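Local coordinates for protein trehalose-6-phosphate phosphatase (Cryptococcus neoformans, PDB 5DX9) that is a trehalose-6-phosphate phosphatase of the HAD clan, with a magnesium ion and a glycan bound in its pocket, at residues E152-L162 with V174-V183. Residues are numbered along the deposited sequence; the frame is centred on the assembly and turned at random.
With GLC (alpha-D-glucopyranose), chain B; G6P (6-O-phosphono-alpha-D-glucopyranose), chain C.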
ATOM      1  N   GLU A 152      -5.953  24.609   4.843  1.00 50.76           N
ATOM      2  CA  GLU A 152      -6.309  23.748   5.962  1.00 53.29           C
ATOM      3  C   GLU A 152      -7.733  24.036   6.404  1.00 50.47           C
ATOM      4  O   GLU A 152      -8.499  23.119   6.696  1.00 50.88           O
ATOM      5  CB  GLU A 152      -5.343  23.943   7.130  1.00 55.49           C
ATOM      6  CG  GLU A 152      -3.905  24.131   6.694  1.00 61.34           C
ATOM      7  CD  GLU A 152      -2.908  23.672   7.736  1.00 72.31           C
ATOM      8  OE1 GLU A 152      -2.537  22.479   7.711  1.00 70.97           O
ATOM      9  OE2 GLU A 152      -2.489  24.502   8.572  1.00 77.62           O
ATOM     10  N   PHE A 153      -8.080  25.319   6.449  1.00 48.70           N
ATOM     11  CA  PHE A 153      -9.424  25.726   6.829  1.00 48.12           C
ATOM     12  C   PHE A 153     -10.437  25.109   5.882  1.00 49.52           C
ATOM     13  O   PHE A 153     -11.405  24.481   6.316  1.00 52.33           O
ATOM     14  CB  PHE A 153      -9.559  27.250   6.828  1.00 50.52           C
ATOM     15  CG  PHE A 153     -10.958  27.732   7.100  1.00 49.73           C
ATOM     16  CD1 PHE A 153     -11.390  27.946   8.396  1.00 52.16           C
ATOM     17  CD2 PHE A 153     -11.840  27.966   6.060  1.00 50.10           C
ATOM     18  CE1 PHE A 153     -12.674  28.384   8.652  1.00 51.43           C
ATOM     19  CE2 PHE A 153     -13.128  28.402   6.306  1.00 51.04           C
ATOM     20  CZ  PHE A 153     -13.546  28.610   7.605  1.00 53.29           C
ATOM     21  N   GLN A 154     -10.188  25.246   4.597  1.00 47.18           N
ATOM     22  CA  GLN A 154     -11.037  24.659   3.612  1.00 47.33           C
ATOM     23  C   GLN A 154     -11.050  23.151   3.758  1.00 49.70           C
ATOM     24  O   GLN A 154     -12.075  22.535   3.631  1.00 48.82           O
ATOM     25  CB  GLN A 154     -10.599  25.072   2.224  1.00 47.22           C
ATOM     26  CG  GLN A 154     -10.964  26.483   1.833  1.00 45.01           C
ATOM     27  CD  GLN A 154     -12.442  26.722   1.823  1.00 44.81           C
ATOM     28  OE1 GLN A 154     -13.067  26.772   2.845  1.00 46.76           O
ATOM     29  NE2 GLN A 154     -12.993  26.885   0.667  1.00 48.25           N
ATOM     30  N   CYS A 155      -9.912  22.563   4.065  1.00 48.20           N
ATOM     31  CA  CYS A 155      -9.832  21.121   4.254  1.00 52.11           C
ATOM     32  C   CYS A 155     -10.716  20.660   5.384  1.00 46.73           C
ATOM     33  O   CYS A 155     -11.396  19.692   5.258  1.00 46.59           O
ATOM     34  CB  CYS A 155      -8.390  20.688   4.473  1.00 53.91           C
ATOM     35  SG  CYS A 155      -8.087  18.964   4.853  1.00 83.63           S
ATOM     36  N   LYS A 156     -10.714  21.388   6.476  1.00 48.89           N
ATOM     37  CA  LYS A 156     -11.515  21.032   7.624  1.00 52.93           C
ATOM     38  C   LYS A 156     -12.975  21.157   7.337  1.00 49.56           C
ATOM     39  O   LYS A 156     -13.767  20.385   7.817  1.00 49.39           O
ATOM     40  CB  LYS A 156     -11.181  21.910   8.812  1.00 53.52           C
ATOM     41  CG  LYS A 156      -9.887  21.551   9.477  1.00 55.28           C
ATOM     42  CD  LYS A 156      -9.308  22.739  10.208  1.00 57.41           C
ATOM     43  CE  LYS A 156      -8.064  22.380  10.988  1.00 57.42           C
ATOM     44  NZ  LYS A 156      -6.856  22.424  10.140  1.00 59.72           N
ATOM     45  N   GLN A 157     -13.330  22.146   6.547  1.00 48.04           N
ATOM     46  CA  GLN A 157     -14.735  22.313   6.189  1.00 48.74           C
ATOM     47  C   GLN A 157     -15.215  21.188   5.278  1.00 48.92           C
ATOM     48  O   GLN A 157     -16.312  20.659   5.460  1.00 46.92           O
ATOM     49  CB  GLN A 157     -14.972  23.664   5.508  1.00 51.15           C
ATOM     50  CG  GLN A 157     -16.441  23.928   5.196  1.00 52.82           C
ATOM     51  CD  GLN A 157     -16.669  25.246   4.474  1.00 58.94           C
ATOM     52  OE1 GLN A 157     -15.876  26.180   4.594  1.00 59.99           O
ATOM     53  NE2 GLN A 157     -17.754  25.322   3.711  1.00 53.49           N
ATOM     54  N   ALA A 158     -14.393  20.829   4.294  1.00 46.25           N
ATOM     55  CA  ALA A 158     -14.724  19.740   3.381  1.00 44.42           C
ATOM     56  C   ALA A 158     -14.794  18.417   4.136  1.00 48.26           C
ATOM     57  O   ALA A 158     -15.692  17.606   3.906  1.00 48.54           O
ATOM     58  CB  ALA A 158     -13.704  19.655   2.253  1.00 45.48           C
ATOM     59  N   LEU A 159     -13.842  18.213   5.039  1.00 42.99           N
ATOM     60  CA  LEU A 159     -13.816  17.021   5.871  1.00 45.33           C
ATOM     61  C   LEU A 159     -15.087  16.928   6.702  1.00 50.01           C
ATOM     62  O   LEU A 159     -15.748  15.892   6.725  1.00 50.39           O
ATOM     63  CB  LEU A 159     -12.589  17.024   6.786  1.00 43.30           C
ATOM     64  CG  LEU A 159     -12.444  15.811   7.704  1.00 45.84           C
ATOM     65  CD1 LEU A 159     -12.383  14.538   6.878  1.00 42.24           C
ATOM     66  CD2 LEU A 159     -11.216  15.937   8.598  1.00 43.18           C
ATOM     67  N   ASP A 160     -15.424  18.022   7.378  1.00 48.53           N
ATOM     68  CA  ASP A 160     -16.621  18.075   8.211  1.00 48.38           C
ATOM     69  C   ASP A 160     -17.879  17.797   7.402  1.00 48.12           C
ATOM     70  O   ASP A 160     -18.790  17.124   7.880  1.00 49.54           O
ATOM     71  CB  ASP A 160     -16.734  19.434   8.903  1.00 50.74           C
ATOM     72  CG  ASP A 160     -15.687  19.625   9.981  1.00 58.56           C
ATOM     73  OD1 ASP A 160     -15.750  20.644  10.703  1.00 65.13           O
ATOM     74  OD2 ASP A 160     -14.806  18.747  10.114  1.00 62.81           O
ATOM     75  N   LEU A 161     -17.929  18.311   6.178  1.00 45.41           N
ATOM     76  CA  LEU A 161     -19.078  18.065   5.312  1.00 51.13           C
ATOM     77  C   LEU A 161     -19.154  16.597   4.890  1.00 52.27           C
ATOM     78  O   LEU A 161     -20.224  15.990   4.917  1.00 51.68           O
ATOM     79  CB  LEU A 161     -19.031  18.952   4.067  1.00 48.42           C
ATOM     80  CG  LEU A 161     -20.183  18.685   3.095  1.00 50.07           C
ATOM     81  CD1 LEU A 161     -21.493  19.214   3.669  1.00 51.64           C
ATOM     82  CD2 LEU A 161     -19.918  19.262   1.706  1.00 53.13           C
ATOM     83  N   LEU A 162     -18.015  16.037   4.492  1.00 47.47           N
ATOM     84  CA  LEU A 162     -17.959  14.644   4.072  1.00 48.30           C
ATOM     85  C   LEU A 162     -18.317  13.704   5.217  1.00 50.86           C
ATOM     86  O   LEU A 162     -19.052  12.739   5.025  1.00 53.31           O
ATOM     87  CB  LEU A 162     -16.571  14.299   3.526  1.00 48.02           C
ATOM     88  CG  LEU A 162     -16.220  14.866   2.148  1.00 46.36           C
ATOM     89  CD1 LEU A 162     -14.783  14.542   1.789  1.00 46.17           C
ATOM     90  CD2 LEU A 162     -17.170  14.335   1.088  1.00 44.60           C
ATOM     91  N   VAL A 174     -13.324   8.053   4.318  1.00 44.85           N
ATOM     92  CA  VAL A 174     -12.749   9.358   4.049  1.00 43.48           C
ATOM     93  C   VAL A 174     -11.348   9.432   4.622  1.00 45.20           C
ATOM     94  O   VAL A 174     -11.152   9.330   5.833  1.00 47.10           O
ATOM     95  CB  VAL A 174     -13.607  10.484   4.632  1.00 43.07           C
ATOM     96  CG1 VAL A 174     -12.920  11.831   4.442  1.00 44.19           C
ATOM     97  CG2 VAL A 174     -14.981  10.475   3.986  1.00 45.31           C
ATOM     98  N   LEU A 175     -10.377   9.615   3.736  1.00 44.98           N
ATOM     99  CA  LEU A 175      -8.974   9.580   4.106  1.00 41.71           C
ATOM    100  C   LEU A 175      -8.382  10.977   4.228  1.00 44.77           C
ATOM    101  O   LEU A 175      -8.513  11.796   3.319  1.00 41.70           O
ATOM    102  CB  LEU A 175      -8.184   8.770   3.077  1.00 42.05           C
ATOM    103  CG  LEU A 175      -8.686   7.356   2.775  1.00 41.48           C
ATOM    104  CD1 LEU A 175      -7.874   6.743   1.642  1.00 39.98           C
ATOM    105  CD2 LEU A 175      -8.629   6.474   4.021  1.00 38.89           C
ATOM    106  N   VAL A 176      -7.733  11.245   5.356  1.00 41.98           N
ATOM    107  CA  VAL A 176      -6.975  12.478   5.520  1.00 46.75           C
ATOM    108  C   VAL A 176      -5.505  12.213   5.210  1.00 48.52           C
ATOM    109  O   VAL A 176      -4.758  11.702   6.048  1.00 49.92           O
ATOM    110  CB  VAL A 176      -7.115  13.057   6.938  1.00 47.82           C
ATOM    111  CG1 VAL A 176      -6.200  14.261   7.112  1.00 48.30           C
ATOM    112  CG2 VAL A 176      -8.561  13.436   7.212  1.00 48.47           C
ATOM    113  N   GLY A 177      -5.102  12.548   3.991  1.00 44.21           N
ATOM    114  CA  GLY A 177      -3.758  12.273   3.533  1.00 44.58           C
ATOM    115  C   GLY A 177      -2.826  13.442   3.766  1.00 44.21           C
ATOM    116  O   GLY A 177      -3.167  14.389   4.472  1.00 42.95           O
ATOM    117  N   LYS A 178      -1.639  13.366   3.173  1.00 45.73           N
ATOM    118  CA  LYS A 178      -0.648  14.424   3.311  1.00 46.84           C
ATOM    119  C   LYS A 178      -1.021  15.603   2.427  1.00 45.25           C
ATOM    120  O   LYS A 178      -0.768  15.604   1.230  1.00 44.58           O
ATOM    121  CB  LYS A 178       0.751  13.907   2.971  1.00 45.32           C
ATOM    122  CG  LYS A 178       1.185  12.735   3.835  1.00 48.73           C
ATOM    123  CD  LYS A 178       2.685  12.499   3.783  1.00 48.86           C
ATOM    124  CE  LYS A 178       3.110  11.494   4.855  1.00 50.66           C
ATOM    125  NZ  LYS A 178       4.543  11.091   4.724  1.00 52.95           N
ATOM    126  N   LYS A 179      -1.636  16.604   3.043  1.00 47.01           N
ATOM    127  CA  LYS A 179      -2.119  17.776   2.329  1.00 44.89           C
ATOM    128  C   LYS A 179      -3.141  17.386   1.269  1.00 45.40           C
ATOM    129  O   LYS A 179      -3.152  17.944   0.175  1.00 41.05           O
ATOM    130  CB  LYS A 179      -0.958  18.535   1.689  1.00 43.19           C
ATOM    131  CG  LYS A 179       0.057  19.102   2.679  1.00 47.38           C
ATOM    132  CD  LYS A 179      -0.580  20.126   3.611  1.00 48.48           C
ATOM    133  CE  LYS A 179       0.391  20.575   4.692  1.00 50.73           C
ATOM    134  NZ  LYS A 179      -0.313  21.308   5.779  1.00 54.49           N
ATOM    135  N   ASN A 180      -3.981  16.405   1.589  1.00 45.15           N
ATOM    136  CA  ASN A 180      -5.079  16.042   0.704  1.00 44.09           C
ATOM    137  C   ASN A 180      -6.249  15.436   1.462  1.00 44.90           C
ATOM    138  O   ASN A 180      -6.115  15.037   2.621  1.00 45.10           O
ATOM    139  CB  ASN A 180      -4.594  15.075  -0.396  1.00 43.66           C
ATOM    140  CG  ASN A 180      -4.477  13.616   0.075  1.00 40.42           C
ATOM    141  OD1 ASN A 180      -5.402  13.048   0.657  1.00 41.53           O
ATOM    142  ND2 ASN A 180      -3.340  12.999  -0.215  1.00 40.77           N
ATOM    143  N   LEU A 181      -7.393  15.369   0.791  1.00 44.05           N
ATOM    144  CA  LEU A 181      -8.503  14.528   1.219  1.00 42.43           C
ATOM    145  C   LEU A 181      -8.772  13.492   0.134  1.00 42.31           C
ATOM    146  O   LEU A 181      -8.707  13.802  -1.055  1.00 44.44           O
ATOM    147  CB  LEU A 181      -9.763  15.351   1.478  1.00 45.44           C
ATOM    148  CG  LEU A 181      -9.855  16.160   2.766  1.00 48.92           C
ATOM    149  CD1 LEU A 181     -11.244  16.772   2.890  1.00 47.30           C
ATOM    150  CD2 LEU A 181      -9.525  15.297   3.974  1.00 45.48           C
ATOM    151  N   GLU A 182      -9.073  12.263   0.540  1.00 42.61           N
ATOM    152  CA  GLU A 182      -9.410  11.221  -0.419  1.00 42.41           C
ATOM    153  C   GLU A 182     -10.598  10.396   0.054  1.00 41.87           C
ATOM    154  O   GLU A 182     -10.751  10.131   1.244  1.00 42.27           O
ATOM    155  CB  GLU A 182      -8.210  10.312  -0.671  1.00 44.50           C
ATOM    156  CG  GLU A 182      -8.389   9.383  -1.860  1.00 43.63           C
ATOM    157  CD  GLU A 182      -7.127   8.613  -2.191  1.00 47.29           C
ATOM    158  OE1 GLU A 182      -7.082   7.977  -3.270  1.00 46.61           O
ATOM    159  OE2 GLU A 182      -6.181   8.647  -1.373  1.00 44.71           O
ATOM    160  N   VAL A 183     -11.450  10.005  -0.884  1.00 44.20           N
ATOM    161  CA  VAL A 183     -12.570   9.134  -0.563  1.00 41.70           C
ATOM    162  C   VAL A 183     -12.414   7.848  -1.350  1.00 41.35           C
ATOM    163  O   VAL A 183     -12.189   7.880  -2.559  1.00 43.34           O
ATOM    164  CB  VAL A 183     -13.927   9.784  -0.886  1.00 39.87           C
ATOM    165  CG1 VAL A 183     -15.063   8.862  -0.469  1.00 41.64           C
ATOM    166  CG2 VAL A 183     -14.048  11.132  -0.196  1.00 39.37           C
TER
HETATM  167  C1  GLC B   1       0.540  12.427  -2.515  1.00 44.31           C
HETATM  168  C2  GLC B   1       0.333  13.699  -1.692  1.00 43.93           C
HETATM  169  C3  GLC B   1       0.471  14.941  -2.561  1.00 44.26           C
HETATM  170  C4  GLC B   1       1.773  14.927  -3.351  1.00 44.56           C
HETATM  171  C5  GLC B   1       1.923  13.617  -4.120  1.00 43.01           C
HETATM  172  C6  GLC B   1       3.300  13.487  -4.769  1.00 44.02           C
HETATM  173  O2  GLC B   1      -0.964  13.656  -1.067  1.00 46.28           O
HETATM  174  O3  GLC B   1       0.436  16.109  -1.733  1.00 47.35           O
HETATM  175  O4  GLC B   1       1.774  16.057  -4.237  1.00 50.19           O
HETATM  176  O5  GLC B   1       1.760  12.496  -3.254  1.00 44.36           O
HETATM  177  O6  GLC B   1       4.328  13.733  -3.800  1.00 42.54           O
HETATM  178  C1  G6P C   2      -0.518  10.936  -4.021  1.00 43.13           C
HETATM  179  C2  G6P C   2      -1.574  10.768  -5.106  1.00 45.05           C
HETATM  180  C3  G6P C   2      -2.970  10.689  -4.520  1.00 47.04           C
HETATM  181  C4  G6P C   2      -3.068   9.525  -3.556  1.00 48.43           C
HETATM  182  C5  G6P C   2      -1.885   9.390  -2.577  1.00 47.92           C
HETATM  183  C6  G6P C   2      -1.576   7.914  -2.259  1.00 44.86           C
HETATM  184  O1  G6P C   2      -0.577  12.218  -3.391  1.00 43.69           O
HETATM  185  O2  G6P C   2      -1.479  11.857  -6.022  1.00 46.41           O
HETATM  186  O3  G6P C   2      -3.932  10.452  -5.557  1.00 49.05           O
HETATM  187  O4  G6P C   2      -4.310   9.724  -2.867  1.00 43.36           O
HETATM  188  O5  G6P C   2      -0.627   9.903  -3.042  1.00 41.98           O
HETATM  189  O6  G6P C   2      -0.275   7.526  -2.767  1.00 46.74           O
HETATM  190  P   G6P C   2       0.575   6.313  -2.090  1.00 44.37           P
HETATM  191  O1P G6P C   2       1.523   5.546  -3.140  1.00 44.09           O
HETATM  192  O2P G6P C   2       1.443   6.878  -1.031  1.00 42.70           O
HETATM  193  O3P G6P C   2      -0.496   5.300  -1.448  1.00 44.18           O
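The cap domain of this HAD-clan protein packs helices on one face of a four-stranded antiparallel sheet, and here Leu159, Leu162 and Cys155 of helix 148-166 meet Leu181 and three valines of the beta hairpin 172-185. Segment 152-162 of the helix lies almost antiparallel to strand 174-177 (162°) and nearly parallel to strand 180-183 (19°), their axes 9.5 Å apart at the latter, a spacing filled by apolar side chains without any cross-segment hydrogen bond. Leu181 sits at the middle of the seam: its CD1 lies against the helix backbone at Cys155 O and Leu159 N and is 3.8 Å from Ala158 CB, the short alanine side chain letting the leucine methyl come close to that backbone. Beside it Cys155 SG rests 3.9 Å from Leu181 CG; this sulfur carries a covalently linked beta-mercaptoethanol, probably from the crystallisation liquor. Leu159 serves the outer strand, its CG set anti to the backbone N (chi1 -180°) and its branches spread over two valines, CD1 being 3.7 Å from Val174 CG1 while CD2 meets Val176 CG2. Further along, Leu162 reaches tip to tip with Val183, CD1 to CG2 at 4.0 Å, and Ile119 and Phe120 of helix 112-125 also touch this leucine. The hairpin's other face belongs to the glycan pocket: Asn180 ND2 donates to GLC O2, Glu182 OE2 accepts from G6P O4 at 2.6 Å, and Lys178 O in the type II turn takes hydrogen bonds from both O2 and O3 of GLC. Lys135, salt-bridged to Glu182 OE1, and His89, hydrogen-bonded to OE2, probably help hold that carboxylate in place. Where the apolar seam ends, at the turn, long charged chains suit the partly exposed edge: Lys179, bent at its second torsion, brings NZ to a salt bridge 3.2 Å from Glu152 OE1.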